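Hypothetical protein PA2201 (PDB 2FEF) is of unknown function but may act as an immunity protein against a PoNe-type DNase toxin. Local coordinates at residues 11-23 and 42-54. Sequence-based numbering, arbitrary orientation.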
loop_
_atom_site.group_PDB
_atom_site.type_symbol
_atom_site.label_atom_id
_atom_site.label_comp_id
_atom_site.label_asym_id
_atom_site.label_seq_id
_atom_site.Cartn_x
_atom_site.Cartn_y
_atom_site.Cartn_z
ATOM N N ARG B 11 -12.713 15.175 7.410
ATOM C CA ARG B 11 -13.021 14.254 8.502
ATOM C C ARG B 11 -12.914 12.829 7.960
ATOM O O ARG B 11 -13.876 12.030 7.962
ATOM C CB ARG B 11 -14.408 14.550 9.096
ATOM C CG ARG B 11 -14.552 15.947 9.769
ATOM C CD ARG B 11 -13.548 16.189 10.936
ATOM N NE ARG B 11 -13.713 17.532 11.553
ATOM C CZ ARG B 11 -12.946 18.594 11.284
ATOM N NH1 ARG B 11 -11.912 18.503 10.424
ATOM N NH2 ARG B 11 -13.206 19.759 11.886
ATOM N N LEU B 12 -11.726 12.511 7.456
ATOM C CA LEU B 12 -11.527 11.286 6.710
ATOM C C LEU B 12 -11.699 10.049 7.588
ATOM O O LEU B 12 -12.271 9.038 7.135
ATOM C CB LEU B 12 -10.127 11.275 6.033
ATOM C CG LEU B 12 -9.670 9.999 5.276
ATOM C CD1 LEU B 12 -10.600 9.560 4.119
ATOM C CD2 LEU B 12 -8.210 10.167 4.821
ATOM N N ALA B 13 -11.169 10.087 8.809
ATOM C CA ALA B 13 -11.210 8.876 9.655
ATOM C C ALA B 13 -12.662 8.474 9.960
ATOM O O ALA B 13 -12.977 7.284 9.974
ATOM C CB ALA B 13 -10.413 9.031 10.937
ATOM N N GLU B 14 -13.518 9.461 10.216
ATOM C CA GLU B 14 -14.958 9.186 10.435
ATOM C C GLU B 14 -15.676 8.676 9.184
ATOM O O GLU B 14 -16.603 7.890 9.293
ATOM C CB GLU B 14 -15.696 10.411 11.021
ATOM C CG GLU B 14 -15.633 10.521 12.559
ATOM N N ALA B 15 -15.260 9.132 8.006
ATOM C CA ALA B 15 -15.946 8.790 6.753
ATOM C C ALA B 15 -15.639 7.357 6.330
ATOM O O ALA B 15 -16.516 6.659 5.794
ATOM C CB ALA B 15 -15.565 9.785 5.637
ATOM N N LEU B 16 -14.405 6.894 6.606
ATOM C CA LEU B 16 -13.956 5.606 6.057
ATOM C C LEU B 16 -14.825 4.389 6.329
ATOM O O LEU B 16 -15.095 3.658 5.400
ATOM C CB LEU B 16 -12.485 5.288 6.414
ATOM C CG LEU B 16 -11.489 5.984 5.481
ATOM C CD1 LEU B 16 -10.122 6.031 6.155
ATOM C CD2 LEU B 16 -11.417 5.277 4.151
ATOM N N PRO B 17 -15.238 4.139 7.598
ATOM C CA PRO B 17 -16.105 2.982 7.813
ATOM C C PRO B 17 -17.425 3.040 7.057
ATOM O O PRO B 17 -17.972 1.989 6.698
ATOM C CB PRO B 17 -16.378 3.031 9.322
ATOM C CG PRO B 17 -15.151 3.722 9.865
ATOM C CD PRO B 17 -14.894 4.789 8.869
ATOM N N LEU B 18 -17.939 4.248 6.836
ATOM C CA LEU B 18 -19.163 4.433 6.056
ATOM C C LEU B 18 -18.901 4.081 4.597
ATOM O O LEU B 18 -19.667 3.350 3.972
ATOM C CB LEU B 18 -19.653 5.875 6.195
ATOM C CG LEU B 18 -20.152 6.274 7.596
ATOM C CD1 LEU B 18 -18.977 6.372 8.546
ATOM C CD2 LEU B 18 -20.888 7.605 7.577
ATOM N N TRP B 19 -17.808 4.588 4.049
ATOM C CA TRP B 19 -17.442 4.290 2.657
ATOM C C TRP B 19 -17.184 2.814 2.395
ATOM O O TRP B 19 -17.616 2.247 1.375
ATOM C CB TRP B 19 -16.194 5.060 2.259
ATOM C CG TRP B 19 -16.367 6.544 2.245
ATOM C CD1 TRP B 19 -17.537 7.247 2.309
ATOM C CD2 TRP B 19 -15.321 7.503 2.139
ATOM N NE1 TRP B 19 -17.278 8.598 2.260
ATOM C CE2 TRP B 19 -15.921 8.780 2.163
ATOM C CE3 TRP B 19 -13.925 7.405 2.053
ATOM C CZ2 TRP B 19 -15.187 9.950 2.069
ATOM C CZ3 TRP B 19 -13.172 8.593 1.978
ATOM C CH2 TRP B 19 -13.816 9.843 1.991
ATOM N N ARG B 20 -16.437 2.203 3.307
ATOM C CA ARG B 20 -16.081 0.794 3.208
ATOM C C ARG B 20 -17.353 -0.013 3.013
ATOM O O ARG B 20 -17.379 -0.955 2.191
ATOM C CB ARG B 20 -15.285 0.391 4.464
ATOM C CG ARG B 20 -14.848 -1.015 4.528
ATOM C CD ARG B 20 -14.018 -1.263 5.766
ATOM N NE ARG B 20 -12.690 -0.696 5.597
ATOM C CZ ARG B 20 -12.211 0.333 6.288
ATOM N NH1 ARG B 20 -12.937 0.905 7.259
ATOM N NH2 ARG B 20 -10.974 0.752 6.040
ATOM N N ASN B 21 -18.427 0.389 3.708
ATOM C CA ASN B 21 -19.756 -0.257 3.615
ATOM C C ASN B 21 -20.564 -0.031 2.319
ATOM O O ASN B 21 -21.600 -0.673 2.113
ATOM C CB ASN B 21 -20.652 0.159 4.796
ATOM C CG ASN B 21 -20.604 -0.815 5.987
ATOM O OD1 ASN B 21 -20.151 -1.960 5.884
ATOM N ND2 ASN B 21 -21.094 -0.344 7.132
ATOM N N LEU B 22 -20.124 0.897 1.470
ATOM C CA LEU B 22 -20.872 1.256 0.244
ATOM C C LEU B 22 -20.732 0.200 -0.847
ATOM O O LEU B 22 -21.549 0.158 -1.771
ATOM C CB LEU B 22 -20.426 2.637 -0.290
ATOM C CG LEU B 22 -20.693 3.890 0.565
ATOM C CD1 LEU B 22 -20.107 5.151 -0.086
ATOM C CD2 LEU B 22 -22.159 4.087 0.874
ATOM N N ALA B 23 -19.711 -0.657 -0.742
ATOM C CA ALA B 23 -19.567 -1.809 -1.653
ATOM C C ALA B 23 -20.763 -2.784 -1.556
ATOM O O ALA B 23 -21.003 -3.612 -2.462
ATOM C CB ALA B 23 -18.261 -2.542 -1.382
ATOM N N TRP B 42 -12.055 -0.950 -5.286
ATOM C CA TRP B 42 -12.651 -0.256 -4.154
ATOM C C TRP B 42 -11.866 -0.541 -2.881
ATOM O O TRP B 42 -11.469 0.404 -2.198
ATOM C CB TRP B 42 -14.102 -0.727 -3.959
ATOM C CG TRP B 42 -14.857 0.104 -2.906
ATOM C CD1 TRP B 42 -15.164 -0.272 -1.633
ATOM C CD2 TRP B 42 -15.373 1.428 -3.077
ATOM N NE1 TRP B 42 -15.842 0.739 -0.995
ATOM C CE2 TRP B 42 -15.998 1.790 -1.859
ATOM C CE3 TRP B 42 -15.373 2.339 -4.144
ATOM C CZ2 TRP B 42 -16.613 3.039 -1.665
ATOM C CZ3 TRP B 42 -15.982 3.582 -3.962
ATOM C CH2 TRP B 42 -16.608 3.919 -2.722
ATOM N N ARG B 43 -11.657 -1.828 -2.563
ATOM C CA ARG B 43 -10.902 -2.237 -1.378
ATOM C C ARG B 43 -9.506 -1.627 -1.359
ATOM O O ARG B 43 -9.038 -1.172 -0.322
ATOM C CB ARG B 43 -10.740 -3.764 -1.292
ATOM C CG ARG B 43 -12.004 -4.554 -0.931
ATOM C CD ARG B 43 -11.635 -6.040 -0.560
ATOM N NE ARG B 43 -10.711 -6.047 0.567
ATOM C CZ ARG B 43 -11.046 -6.263 1.841
ATOM N NH1 ARG B 43 -12.288 -6.600 2.192
ATOM N NH2 ARG B 43 -10.120 -6.173 2.769
ATOM N N GLU B 44 -8.829 -1.648 -2.502
ATOM C CA GLU B 44 -7.486 -1.032 -2.606
ATOM C C GLU B 44 -7.465 0.449 -2.265
ATOM O O GLU B 44 -6.556 0.926 -1.567
ATOM C CB GLU B 44 -6.890 -1.225 -4.009
ATOM C CG GLU B 44 -6.464 -2.648 -4.314
ATOM C CD GLU B 44 -6.159 -2.845 -5.817
ATOM O OE1 GLU B 44 -6.357 -1.895 -6.632
ATOM O OE2 GLU B 44 -5.785 -3.955 -6.181
ATOM N N LEU B 45 -8.432 1.195 -2.776
ATOM C CA LEU B 45 -8.481 2.658 -2.533
ATOM C C LEU B 45 -8.829 2.941 -1.088
ATOM O O LEU B 45 -8.257 3.828 -0.451
ATOM C CB LEU B 45 -9.513 3.329 -3.464
ATOM C CG LEU B 45 -9.029 3.424 -4.925
ATOM C CD1 LEU B 45 -10.262 3.576 -5.834
ATOM C CD2 LEU B 45 -8.062 4.605 -5.067
ATOM N N ILE B 46 -9.770 2.175 -0.562
ATOM C CA ILE B 46 -10.148 2.320 0.846
ATOM C C ILE B 46 -8.933 1.986 1.757
ATOM O O ILE B 46 -8.669 2.706 2.733
ATOM C CB ILE B 46 -11.325 1.408 1.161
ATOM C CG1 ILE B 46 -12.615 1.919 0.463
ATOM C CG2 ILE B 46 -11.537 1.300 2.694
ATOM C CD1 ILE B 46 -13.305 3.105 1.171
ATOM N N ALA B 47 -8.234 0.891 1.456
ATOM C CA ALA B 47 -7.010 0.504 2.208
ATOM C C ALA B 47 -5.923 1.583 2.136
ATOM O O ALA B 47 -5.268 1.863 3.138
ATOM C CB ALA B 47 -6.454 -0.857 1.732
ATOM N N ALA B 48 -5.748 2.200 0.975
ATOM C CA ALA B 48 -4.760 3.292 0.806
ATOM C C ALA B 48 -5.130 4.512 1.684
ATOM O O ALA B 48 -4.294 5.125 2.338
ATOM C CB ALA B 48 -4.689 3.702 -0.683
ATOM N N LEU B 49 -6.393 4.882 1.662
ATOM C CA LEU B 49 -6.871 6.016 2.452
ATOM C C LEU B 49 -6.881 5.660 3.918
ATOM O O LEU B 49 -6.611 6.509 4.757
ATOM C CB LEU B 49 -8.287 6.435 1.994
ATOM C CG LEU B 49 -8.347 7.108 0.618
ATOM C CD1 LEU B 49 -9.738 7.058 0.045
ATOM C CD2 LEU B 49 -7.895 8.550 0.724
ATOM N N ASP B 50 -7.177 4.399 4.257
ATOM C CA ASP B 50 -7.132 4.012 5.667
ATOM C C ASP B 50 -5.681 4.094 6.203
ATOM O O ASP B 50 -5.423 4.604 7.315
ATOM C CB ASP B 50 -7.696 2.601 5.867
ATOM C CG ASP B 50 -8.020 2.312 7.315
ATOM O OD1 ASP B 50 -7.091 2.244 8.151
ATOM O OD2 ASP B 50 -9.207 2.103 7.614
ATOM N N ARG B 51 -4.742 3.607 5.402
ATOM C CA ARG B 51 -3.303 3.653 5.718
ATOM C C ARG B 51 -2.856 5.094 5.949
ATOM O O ARG B 51 -2.173 5.435 6.935
ATOM C CB ARG B 51 -2.525 3.014 4.535
ATOM C CG ARG B 51 -0.986 3.022 4.648
ATOM C CD ARG B 51 -0.367 1.750 4.046
ATOM N NE ARG B 51 -1.265 0.609 4.247
ATOM C CZ ARG B 51 -1.288 -0.171 5.331
ATOM N NH1 ARG B 51 -0.427 0.012 6.309
ATOM N NH2 ARG B 51 -2.170 -1.158 5.411
ATOM N N PHE B 52 -3.239 5.955 5.008
ATOM C CA PHE B 52 -2.974 7.393 5.120
ATOM C C PHE B 52 -3.546 7.987 6.426
ATOM O O PHE B 52 -2.862 8.726 7.143
ATOM C CB PHE B 52 -3.575 8.149 3.922
ATOM C CG PHE B 52 -3.439 9.666 4.032
ATOM C CD1 PHE B 52 -2.168 10.264 4.044
ATOM C CD2 PHE B 52 -4.572 10.470 4.121
ATOM C CE1 PHE B 52 -2.045 11.661 4.135
ATOM C CE2 PHE B 52 -4.461 11.854 4.188
ATOM C CZ PHE B 52 -3.208 12.453 4.213
ATOM N N SER B 53 -4.774 7.623 6.739
ATOM C CA SER B 53 -5.446 8.106 7.972
ATOM C C SER B 53 -4.730 7.673 9.262
ATOM O O SER B 53 -4.879 8.304 10.350
ATOM C CB SER B 53 -6.940 7.663 7.959
ATOM O OG SER B 53 -7.085 6.334 8.486
ATOM N N ARG B 54 -3.968 6.583 9.188
ATOM C CA ARG B 54 -3.247 6.091 10.358
ATOM C C ARG B 54 -1.802 6.564 10.379
ATOM O O ARG B 54 -1.105 6.330 11.372
ATOM C CB ARG B 54 -3.305 4.562 10.451
ATOM C CG ARG B 54 -4.738 3.987 10.525
ATOM C CD ARG B 54 -5.466 4.497 11.806
ATOM N NE ARG B 54 -4.769 4.032 13.012
ATOM C CZ ARG B 54 -5.116 4.360 14.257
ATOM N NH1 ARG B 54 -6.155 5.151 14.462
ATOM N NH2 ARG B 54 -4.429 3.902 15.302
HETATM O O HOH W 1 -11.391 2.673 9.057
#
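Asp50 OD2 is gripped twice: by Arg20 NH2 in a salt bridge of 2.7 Å and by a water, also 2.7 Å away, that donates to it and accepts from Arg20 NH1. The arginine meets OD2 on the anti side, 32° out of the carboxylate plane, and the two flat groups are turned 57° against each other. Although Arg20 starts out away from helix 42-54, its chain bends at chi3 (-75°) and brings the guanidinium back beside Ile46 CG2. The other carboxylate oxygen, OD1, is bonded to Tyr251 of the second subunit, so Asp50 links this helix pair to that neighbouring chain. Helices 12-20 and 42-54 run nearly antiparallel, their axes 10.0 Å apart, within the helical region that matches the PA2201 N-terminal domain-like family. Leu16 is a knob in the hole formed by Ile46, Leu49, Asp50 and Ser53, its CD1 lying 3.6 Å from Asp50 CA and its CD2 against Leu49 CB. One turn earlier, Leu12 CD2 abuts the edge of the Phe52 ring at CD2, 3.7 Å away. Toward the other end Ile46 CD1 reaches Trp19 CB at 3.7 Å, and Trp42 turns its indole edge to the backbone, NE1 making a weak, bent bond to Trp19 O (3.3 Å). Leu86 of helix 66-93 packs against both tryptophans, while Ile103 of helix 97-127 touches Trp19 and Leu22.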